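Side-chain contacts in Asp/Glu-specific dipeptidyl-peptidase (Flavobacterium psychrophilum, PDB 5JXF), which removes dipeptides from the N-terminus of oligopeptides as a serine-type peptidase, with strict specificity for an acidic residue, Asp or Glu, at the P1 position: residues Glu410-Asn415 with Leu421-Tyr426; Lys414-Leu419 with Ser498-Ser503; Glu445-Ser450 with Ala513-Asp518. One frame throughout, in Å; residues are numbered along the deposited sequence.

All three contacts lie in the long, mainly helical and strand-free part of the chain that separates strand 279-284 from strand 586-591. Contacts 1 and 2 start from the same residues, where helix 386-415 gives way to helix 417-435; their centres are about 10 Å apart, and V411 O of contact 1 lies 2.9 Å from T416 OG1 of contact 2, a probable hydrogen bond. Contact 3, centred about 17 Å from contact 1, meets it through L425, which packs on L447 and L515. Contacts 2 and 3 do not touch, their nearest atoms being about 7 Å apart. All lie away from the dipeptide pocket and the probable charge relay of H101, D237 and S662.

Contact 1. Residues Glu410-Asn415 with Leu421-Tyr426; sequences EVVVKN and LGYKLY
V412 and V413, in the last turns of helix 386-415, pack against Y423 of helix 417-435, the next helix of the helical domain after a short break at T416.

The contact between the helices is apolar and small. V412 CG1, anti to the backbone N (chi1 177°), reaches Y423 CB at 4.1 Å, its side chain running almost perpendicular to that of the tyrosine. V413 uses CG2 instead, which lies 3.9 Å from Y423 CD2 and 4.0 Å from Y423 CE2. Two compact, beta-branched valines suit helices whose backbones approach this closely, 6.8 Å between V413 CA and Y423 CA, while the tyrosine offers CB to one valine and two ring carbons to the other. F408 meets the same ring edge to face.

The polar interactions lie within residues 410-415, where the helix widens into a pi-type turn. N415 N donates to E410 O at 3.0 Å. The N415 amide also turns ND2 toward that carbonyl, though at a separation too short to trust. E410 suits the site because its OE1 can serve two partners at once: R313 forms a salt bridge and N415 ND2 reaches the oxygen at 2.9 Å from above the carboxylate plane.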
loop_
_atom_site.group_PDB
_atom_site.type_symbol
_atom_site.label_atom_id
_atom_site.label_comp_id
_atom_site.label_asym_id
_atom_site.label_seq_id
_atom_site.Cartn_x
_atom_site.Cartn_y
_atom_site.Cartn_z
ATOM N N GLU A 410 27.754 -3.180 13.914
ATOM C CA GLU A 410 26.345 -3.567 13.984
ATOM C C GLU A 410 26.174 -4.824 14.818
ATOM O O GLU A 410 25.188 -4.969 15.534
ATOM C CB GLU A 410 25.748 -3.769 12.584
ATOM C CG GLU A 410 25.397 -2.464 11.866
ATOM C CD GLU A 410 24.171 -1.752 12.448
ATOM O OE1 GLU A 410 23.194 -2.429 12.843
ATOM O OE2 GLU A 410 24.181 -0.504 12.510
ATOM N N VAL A 411 27.152 -5.716 14.754
ATOM C CA VAL A 411 26.981 -7.028 15.357
ATOM C C VAL A 411 27.537 -7.083 16.773
ATOM O O VAL A 411 26.919 -7.658 17.671
ATOM C CB VAL A 411 27.632 -8.120 14.491
ATOM C CG1 VAL A 411 27.713 -9.434 15.249
ATOM C CG2 VAL A 411 26.845 -8.290 13.189
ATOM N N VAL A 412 28.688 -6.461 16.985
ATOM C CA VAL A 412 29.330 -6.510 18.291
ATOM C C VAL A 412 28.952 -5.312 19.171
ATOM O O VAL A 412 28.672 -5.474 20.361
ATOM C CB VAL A 412 30.858 -6.585 18.139
ATOM C CG1 VAL A 412 31.536 -6.558 19.497
ATOM C CG2 VAL A 412 31.236 -7.838 17.369
ATOM N N VAL A 413 28.914 -4.119 18.583
ATOM C CA VAL A 413 28.683 -2.894 19.347
ATOM C C VAL A 413 27.203 -2.579 19.633
ATOM O O VAL A 413 26.855 -2.127 20.730
ATOM C CB VAL A 413 29.306 -1.683 18.619
ATOM C CG1 VAL A 413 29.062 -0.395 19.398
ATOM C CG2 VAL A 413 30.792 -1.909 18.397
ATOM N N LYS A 414 26.328 -2.819 18.661
ATOM C CA LYS A 414 24.966 -2.304 18.758
ATOM C C LYS A 414 23.858 -3.356 18.958
ATOM O O LYS A 414 23.026 -3.192 19.846
ATOM C CB LYS A 414 24.670 -1.446 17.521
ATOM C CG LYS A 414 25.783 -0.430 17.257
ATOM C CD LYS A 414 25.340 0.820 16.493
ATOM C CE LYS A 414 26.480 1.858 16.503
ATOM N NZ LYS A 414 26.444 2.850 15.392
ATOM N N ASN A 415 23.833 -4.427 18.169
ATOM C CA ASN A 415 22.654 -5.305 18.186
ATOM C C ASN A 415 22.688 -6.507 19.134
ATOM O O ASN A 415 21.644 -6.937 19.628
ATOM C CB ASN A 415 22.376 -5.810 16.783
ATOM C CG ASN A 415 21.924 -4.718 15.858
ATOM O OD1 ASN A 415 20.725 -4.478 15.708
ATOM N ND2 ASN A 415 22.874 -4.050 15.220
ATOM N N LEU A 421 28.386 -5.413 25.816
ATOM C CA LEU A 421 28.945 -5.199 27.145
ATOM C C LEU A 421 30.401 -5.656 27.185
ATOM O O LEU A 421 31.248 -5.026 27.830
ATOM C CB LEU A 421 28.126 -5.927 28.212
ATOM C CG LEU A 421 28.657 -5.716 29.634
ATOM C CD1 LEU A 421 28.579 -4.249 30.034
ATOM C CD2 LEU A 421 27.930 -6.594 30.645
ATOM N N GLY A 422 30.685 -6.745 26.481
ATOM C CA GLY A 422 32.037 -7.259 26.384
ATOM C C GLY A 422 32.971 -6.258 25.735
ATOM O O GLY A 422 34.090 -6.055 26.198
ATOM N N TYR A 423 32.507 -5.620 24.666
ATOM C CA TYR A 423 33.324 -4.637 23.963
ATOM C C TYR A 423 33.602 -3.376 24.793
ATOM O O TYR A 423 34.575 -2.659 24.533
ATOM C CB TYR A 423 32.660 -4.242 22.645
ATOM C CG TYR A 423 33.464 -3.244 21.845
ATOM C CD1 TYR A 423 34.704 -3.583 21.324
ATOM C CD2 TYR A 423 32.997 -1.957 21.633
ATOM C CE1 TYR A 423 35.445 -2.673 20.598
ATOM C CE2 TYR A 423 33.728 -1.045 20.910
ATOM C CZ TYR A 423 34.951 -1.408 20.392
ATOM O OH TYR A 423 35.686 -0.498 19.668
ATOM N N LYS A 424 32.754 -3.093 25.779
ATOM C CA LYS A 424 33.020 -1.960 26.665
ATOM C C LYS A 424 34.122 -2.311 27.658
ATOM O O LYS A 424 34.896 -1.447 28.058
ATOM C CB LYS A 424 31.761 -1.525 27.407
ATOM C CG LYS A 424 30.709 -0.897 26.516
ATOM C CD LYS A 424 29.563 -0.364 27.342
ATOM C CE LYS A 424 28.384 0.036 26.475
ATOM N NZ LYS A 424 27.336 0.619 27.348
ATOM N N LEU A 425 34.188 -3.580 28.053
ATOM C CA LEU A 425 35.259 -4.045 28.921
ATOM C C LEU A 425 36.562 -3.963 28.147
ATOM O O LEU A 425 37.618 -3.641 28.690
ATOM C CB LEU A 425 34.999 -5.471 29.400
ATOM C CG LEU A 425 33.837 -5.632 30.381
ATOM C CD1 LEU A 425 33.664 -7.090 30.771
ATOM C CD2 LEU A 425 34.027 -4.753 31.616
ATOM N N TYR A 426 36.464 -4.238 26.856
ATOM C CA TYR A 426 37.599 -4.137 25.964
ATOM C C TYR A 426 38.194 -2.737 25.978
ATOM O O TYR A 426 39.402 -2.563 26.059
ATOM C CB TYR A 426 37.174 -4.501 24.557
ATOM C CG TYR A 426 38.296 -4.560 23.561
ATOM C CD1 TYR A 426 39.115 -5.684 23.471
ATOM C CD2 TYR A 426 38.523 -3.504 22.687
ATOM C CE1 TYR A 426 40.142 -5.746 22.541
ATOM C CE2 TYR A 426 39.543 -3.556 21.754
ATOM C CZ TYR A 426 40.347 -4.677 21.686
ATOM O OH TYR A 426 41.353 -4.727 20.754
#

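Contact 2. Residues Lys414-Leu419 with Ser498-Ser503; sequences KNTELL and SIYSKS
L418 and Y500 form a buried CH-pi contact between the first turn of helix 417-435 and the irregular connection that leads from helix 460-477 to helix 508-514. L418 CD1 sits over one face of the tyrosine ring, 3.9 Å from its centroid and 25° off the normal, displaced toward the rim, where CE2 is 3.5 Å away. The two side chains come from opposite directions and overlap, leucine from the helix and tyrosine from the loop. Having CG anti to the backbone N (chi1 178°) sends the leucine branch out over the ring; a methyl-ended, flexible residue suits this position because it can set a methyl over an aromatic face.

The hydroxyl end of Y500 reaches past the ring contact to the helix start. Y500 OH lies 3.4 Å from L418 CB and 3.6 Å from T416 CG2, so two carbons border a buried polar group. Its polar need is met by D463 OD2, to which it is hydrogen-bonded. The same carboxylate accepts from the backbone N of E417 and L418. T416, at the N-cap position, makes no side-chain capping bond; its OG1 turns to V411 O. Tyrosine is apt here, combining an apolar face with a polar tip.

S503 adds a lesser touch, OG to L418 CD1 at 3.9 Å, while that hydroxyl is hydrogen-bonded to D529 and L505 N. Around the contact, V506 packs on both L418 and Y500, E464 of helix 460-477 lies against Y500, and L419 faces F467 of that helix and F534 and V535 of helix 530-545.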
loop_
_atom_site.group_PDB
_atom_site.type_symbol
_atom_site.label_atom_id
_atom_site.label_comp_id
_atom_site.label_asym_id
_atom_site.label_seq_id
_atom_site.Cartn_x
_atom_site.Cartn_y
_atom_site.Cartn_z
ATOM N N LYS A 414 26.328 -2.819 18.661
ATOM C CA LYS A 414 24.966 -2.304 18.758
ATOM C C LYS A 414 23.858 -3.356 18.958
ATOM O O LYS A 414 23.026 -3.192 19.846
ATOM C CB LYS A 414 24.670 -1.446 17.521
ATOM C CG LYS A 414 25.783 -0.430 17.257
ATOM C CD LYS A 414 25.340 0.820 16.493
ATOM C CE LYS A 414 26.480 1.858 16.503
ATOM N NZ LYS A 414 26.444 2.850 15.392
ATOM N N ASN A 415 23.833 -4.427 18.169
ATOM C CA ASN A 415 22.654 -5.305 18.186
ATOM C C ASN A 415 22.688 -6.507 19.134
ATOM O O ASN A 415 21.644 -6.937 19.628
ATOM C CB ASN A 415 22.376 -5.810 16.783
ATOM C CG ASN A 415 21.924 -4.718 15.858
ATOM O OD1 ASN A 415 20.725 -4.478 15.708
ATOM N ND2 ASN A 415 22.874 -4.050 15.220
ATOM N N THR A 416 23.871 -7.068 19.359
ATOM C CA THR A 416 24.028 -8.158 20.320
ATOM C C THR A 416 24.484 -7.607 21.664
ATOM O O THR A 416 25.629 -7.157 21.804
ATOM C CB THR A 416 25.036 -9.190 19.847
ATOM O OG1 THR A 416 24.809 -9.484 18.463
ATOM C CG2 THR A 416 24.910 -10.449 20.680
ATOM N N GLU A 417 23.597 -7.652 22.651
ATOM C CA GLU A 417 23.794 -6.902 23.887
ATOM C C GLU A 417 24.928 -7.459 24.750
ATOM O O GLU A 417 25.567 -6.708 25.485
ATOM C CB GLU A 417 22.481 -6.850 24.682
ATOM C CG GLU A 417 21.360 -6.098 23.949
ATOM C CD GLU A 417 20.022 -6.141 24.676
ATOM O OE1 GLU A 417 19.657 -5.121 25.295
ATOM O OE2 GLU A 417 19.330 -7.186 24.622
ATOM N N LEU A 418 25.192 -8.759 24.654
ATOM C CA LEU A 418 26.284 -9.358 25.416
ATOM C C LEU A 418 27.644 -8.980 24.828
ATOM O O LEU A 418 28.580 -8.668 25.562
ATOM C CB LEU A 418 26.145 -10.881 25.479
ATOM C CG LEU A 418 27.272 -11.614 26.219
ATOM C CD1 LEU A 418 26.722 -12.686 27.152
ATOM C CD2 LEU A 418 28.280 -12.226 25.251
ATOM N N LEU A 419 27.746 -9.025 23.504
ATOM C CA LEU A 419 28.952 -8.605 22.800
ATOM C C LEU A 419 29.197 -7.122 23.055
ATOM O O LEU A 419 30.340 -6.662 23.135
ATOM C CB LEU A 419 28.820 -8.864 21.301
ATOM C CG LEU A 419 28.476 -10.292 20.850
ATOM C CD1 LEU A 419 28.491 -10.377 19.338
ATOM C CD2 LEU A 419 29.444 -11.301 21.453
ATOM N N SER A 498 25.005 -21.477 24.607
ATOM C CA SER A 498 25.535 -21.183 25.920
ATOM C C SER A 498 27.023 -20.790 25.897
ATOM O O SER A 498 27.875 -21.542 26.355
ATOM C CB SER A 498 25.320 -22.390 26.839
ATOM N N ILE A 499 27.321 -19.630 25.313
ATOM C CA ILE A 499 28.406 -18.778 25.799
ATOM C C ILE A 499 27.681 -17.873 26.796
ATOM O O ILE A 499 28.289 -17.156 27.583
ATOM C CB ILE A 499 29.106 -17.951 24.688
ATOM C CG1 ILE A 499 29.439 -18.816 23.475
ATOM C CG2 ILE A 499 30.383 -17.308 25.203
ATOM C CD1 ILE A 499 30.205 -18.065 22.387
ATOM N N TYR A 500 26.351 -17.931 26.731
ATOM C CA TYR A 500 25.459 -17.346 27.731
ATOM C C TYR A 500 25.345 -18.320 28.900
ATOM O O TYR A 500 24.625 -18.069 29.869
ATOM C CB TYR A 500 24.084 -17.046 27.119
ATOM C CG TYR A 500 24.124 -15.896 26.135
ATOM C CD1 TYR A 500 24.634 -16.081 24.858
ATOM C CD2 TYR A 500 23.642 -14.637 26.472
ATOM C CE1 TYR A 500 24.690 -15.050 23.952
ATOM C CE2 TYR A 500 23.687 -13.589 25.563
ATOM C CZ TYR A 500 24.218 -13.801 24.303
ATOM O OH TYR A 500 24.276 -12.776 23.379
ATOM N N SER A 501 26.069 -19.435 28.782
ATOM C CA SER A 501 26.208 -20.431 29.844
ATOM C C SER A 501 26.653 -19.788 31.126
ATOM O O SER A 501 25.905 -19.689 32.091
ATOM C CB SER A 501 27.234 -21.500 29.469
ATOM O OG SER A 501 28.354 -20.921 28.817
ATOM N N LYS A 502 27.902 -19.357 31.114
ATOM C CA LYS A 502 28.545 -18.876 32.313
ATOM C C LYS A 502 29.572 -17.811 31.991
ATOM O O LYS A 502 30.571 -17.649 32.695
ATOM C CB LYS A 502 29.150 -20.061 33.067
ATOM C CG LYS A 502 28.346 -20.338 34.437
ATOM C CD LYS A 502 28.658 -19.209 35.365
ATOM C CE LYS A 502 28.269 -19.616 36.827
ATOM N NZ LYS A 502 28.950 -18.522 37.602
ATOM N N SER A 503 29.309 -17.103 30.898
ATOM C CA SER A 503 29.758 -15.730 30.807
ATOM C C SER A 503 29.038 -15.046 31.940
ATOM O O SER A 503 27.880 -15.351 32.235
ATOM C CB SER A 503 29.425 -15.061 29.474
ATOM O OG SER A 503 29.611 -13.655 29.559
#

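Contact 3. Residues Glu445-Ser450 with Ala513-Asp518; sequences ENLIKS and ALLSGD
L515 reaches across to I448 and L447 of helix 437-450 just where the chain turns out of helix 508-514. Its CB already makes contact, with I448 CD1 at 3.8 Å. From CG, set anti to the carbonyl carbon (chi1 -77°), the branch continues to CD2, which does most of the touching. I448 CG1 lies 3.8 Å from L515 CD2 and I448 CD1 4.0 Å, while L447 CD2 approaches it more loosely at 4.3 Å. L425 of helix 417-435 also packs on the methyl.

The isoleucine and leucine lie alongside each other, pointing in opposite directions, so each shaft covers the other. Isoleucine suits its place because the extended CG1-CD1 arm follows the leucine from CD2 back to CB; leucine suits the helix end because its CD2 methyl can reach two neighbouring helices at once.

Polar groups nearby are handled locally. S450 OG turns back to L447 O at 2.8 Å, and L515 O accepts from K444 NZ. I448 O is hydrogen-bonded to Y508 OH, a further tie between helix 437-450 and helix 508-514. Such aliphatic packing between neighbouring helices is characteristic of an all-helical domain, as in other S46 peptidases, where one accompanies the chymotrypsin-like catalytic domain.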
loop_
_atom_site.group_PDB
_atom_site.type_symbol
_atom_site.label_atom_id
_atom_site.label_comp_id
_atom_site.label_asym_id
_atom_site.label_seq_id
_atom_site.Cartn_x
_atom_site.Cartn_y
_atom_site.Cartn_z
ATOM N N GLU A 445 34.047 1.718 37.796
ATOM C CA GLU A 445 32.969 1.916 38.763
ATOM C C GLU A 445 31.840 2.712 38.129
ATOM O O GLU A 445 30.673 2.534 38.474
ATOM C CB GLU A 445 33.468 2.632 40.028
ATOM C CG GLU A 445 34.467 1.845 40.884
ATOM C CD GLU A 445 33.941 0.489 41.340
ATOM O OE1 GLU A 445 32.738 0.378 41.667
ATOM O OE2 GLU A 445 34.740 -0.473 41.379
ATOM N N ASN A 446 32.191 3.590 37.197
ATOM C CA ASN A 446 31.180 4.337 36.470
ATOM C C ASN A 446 30.464 3.441 35.463
ATOM O O ASN A 446 29.269 3.605 35.214
ATOM C CB ASN A 446 31.798 5.548 35.770
ATOM C CG ASN A 446 30.774 6.345 34.981
ATOM O OD1 ASN A 446 30.595 6.134 33.781
ATOM N ND2 ASN A 446 30.080 7.257 35.659
ATOM N N LEU A 447 31.196 2.485 34.893
ATOM C CA LEU A 447 30.605 1.519 33.970
ATOM C C LEU A 447 29.619 0.606 34.685
ATOM O O LEU A 447 28.566 0.269 34.140
ATOM C CB LEU A 447 31.680 0.672 33.288
ATOM C CG LEU A 447 31.118 -0.506 32.482
ATOM C CD1 LEU A 447 30.377 -0.028 31.232
ATOM C CD2 LEU A 447 32.205 -1.499 32.132
ATOM N N ILE A 448 29.963 0.211 35.908
ATOM C CA ILE A 448 29.101 -0.657 36.706
ATOM C C ILE A 448 27.787 0.024 37.106
ATOM O O ILE A 448 26.727 -0.589 37.041
ATOM C CB ILE A 448 29.825 -1.135 37.975
ATOM C CG1 ILE A 448 31.061 -1.956 37.601
ATOM C CG2 ILE A 448 28.880 -1.945 38.855
ATOM C CD1 ILE A 448 31.928 -2.338 38.784
ATOM N N LYS A 449 27.849 1.288 37.516
ATOM C CA LYS A 449 26.636 1.989 37.925
ATOM C C LYS A 449 25.760 2.314 36.714
ATOM O O LYS A 449 24.562 2.567 36.852
ATOM C CB LYS A 449 26.970 3.268 38.709
ATOM C CG LYS A 449 27.713 4.338 37.922
ATOM N N SER A 450 26.353 2.297 35.527
ATOM C CA SER A 450 25.598 2.613 34.321
ATOM C C SER A 450 25.007 1.350 33.703
ATOM O O SER A 450 24.108 1.424 32.869
ATOM C CB SER A 450 26.474 3.332 33.298
ATOM O OG SER A 450 27.404 2.438 32.719
ATOM N N ALA A 513 30.647 -8.996 40.177
ATOM C CA ALA A 513 31.629 -9.900 40.768
ATOM C C ALA A 513 32.874 -9.997 39.895
ATOM O O ALA A 513 33.994 -10.111 40.400
ATOM C CB ALA A 513 31.019 -11.284 40.982
ATOM N N LEU A 514 32.662 -9.953 38.582
ATOM C CA LEU A 514 33.752 -10.010 37.621
ATOM C C LEU A 514 34.667 -8.793 37.764
ATOM O O LEU A 514 35.875 -8.890 37.559
ATOM C CB LEU A 514 33.198 -10.091 36.200
ATOM C CG LEU A 514 34.154 -10.408 35.049
ATOM C CD1 LEU A 514 34.698 -11.828 35.164
ATOM C CD2 LEU A 514 33.446 -10.201 33.719
ATOM N N LEU A 515 34.078 -7.658 38.135
ATOM C CA LEU A 515 34.799 -6.387 38.212
ATOM C C LEU A 515 35.079 -5.974 39.662
ATOM O O LEU A 515 35.362 -4.809 39.952
ATOM C CB LEU A 515 34.014 -5.292 37.483
ATOM C CG LEU A 515 34.071 -5.277 35.949
ATOM C CD1 LEU A 515 33.563 -6.566 35.306
ATOM C CD2 LEU A 515 33.298 -4.085 35.407
ATOM N N SER A 516 35.000 -6.944 40.566
ATOM C CA SER A 516 35.221 -6.700 41.982
ATOM C C SER A 516 36.693 -6.900 42.326
ATOM O O SER A 516 37.227 -7.997 42.168
ATOM C CB SER A 516 34.342 -7.630 42.821
ATOM O OG SER A 516 34.280 -7.209 44.170
ATOM N N GLY A 517 37.348 -5.835 42.783
ATOM C CA GLY A 517 38.746 -5.914 43.179
ATOM C C GLY A 517 39.659 -4.866 42.563
ATOM O O GLY A 517 39.196 -3.883 41.984
ATOM N N ASP A 518 40.967 -5.081 42.691
ATOM C CA ASP A 518 41.967 -4.153 42.158
ATOM C C ASP A 518 42.039 -4.220 40.630
ATOM O O ASP A 518 41.425 -5.091 40.014
ATOM C CB ASP A 518 43.343 -4.438 42.769
ATOM C CG ASP A 518 43.777 -5.882 42.583
ATOM O OD1 ASP A 518 43.070 -6.632 41.872
ATOM O OD2 ASP A 518 44.834 -6.262 43.132
#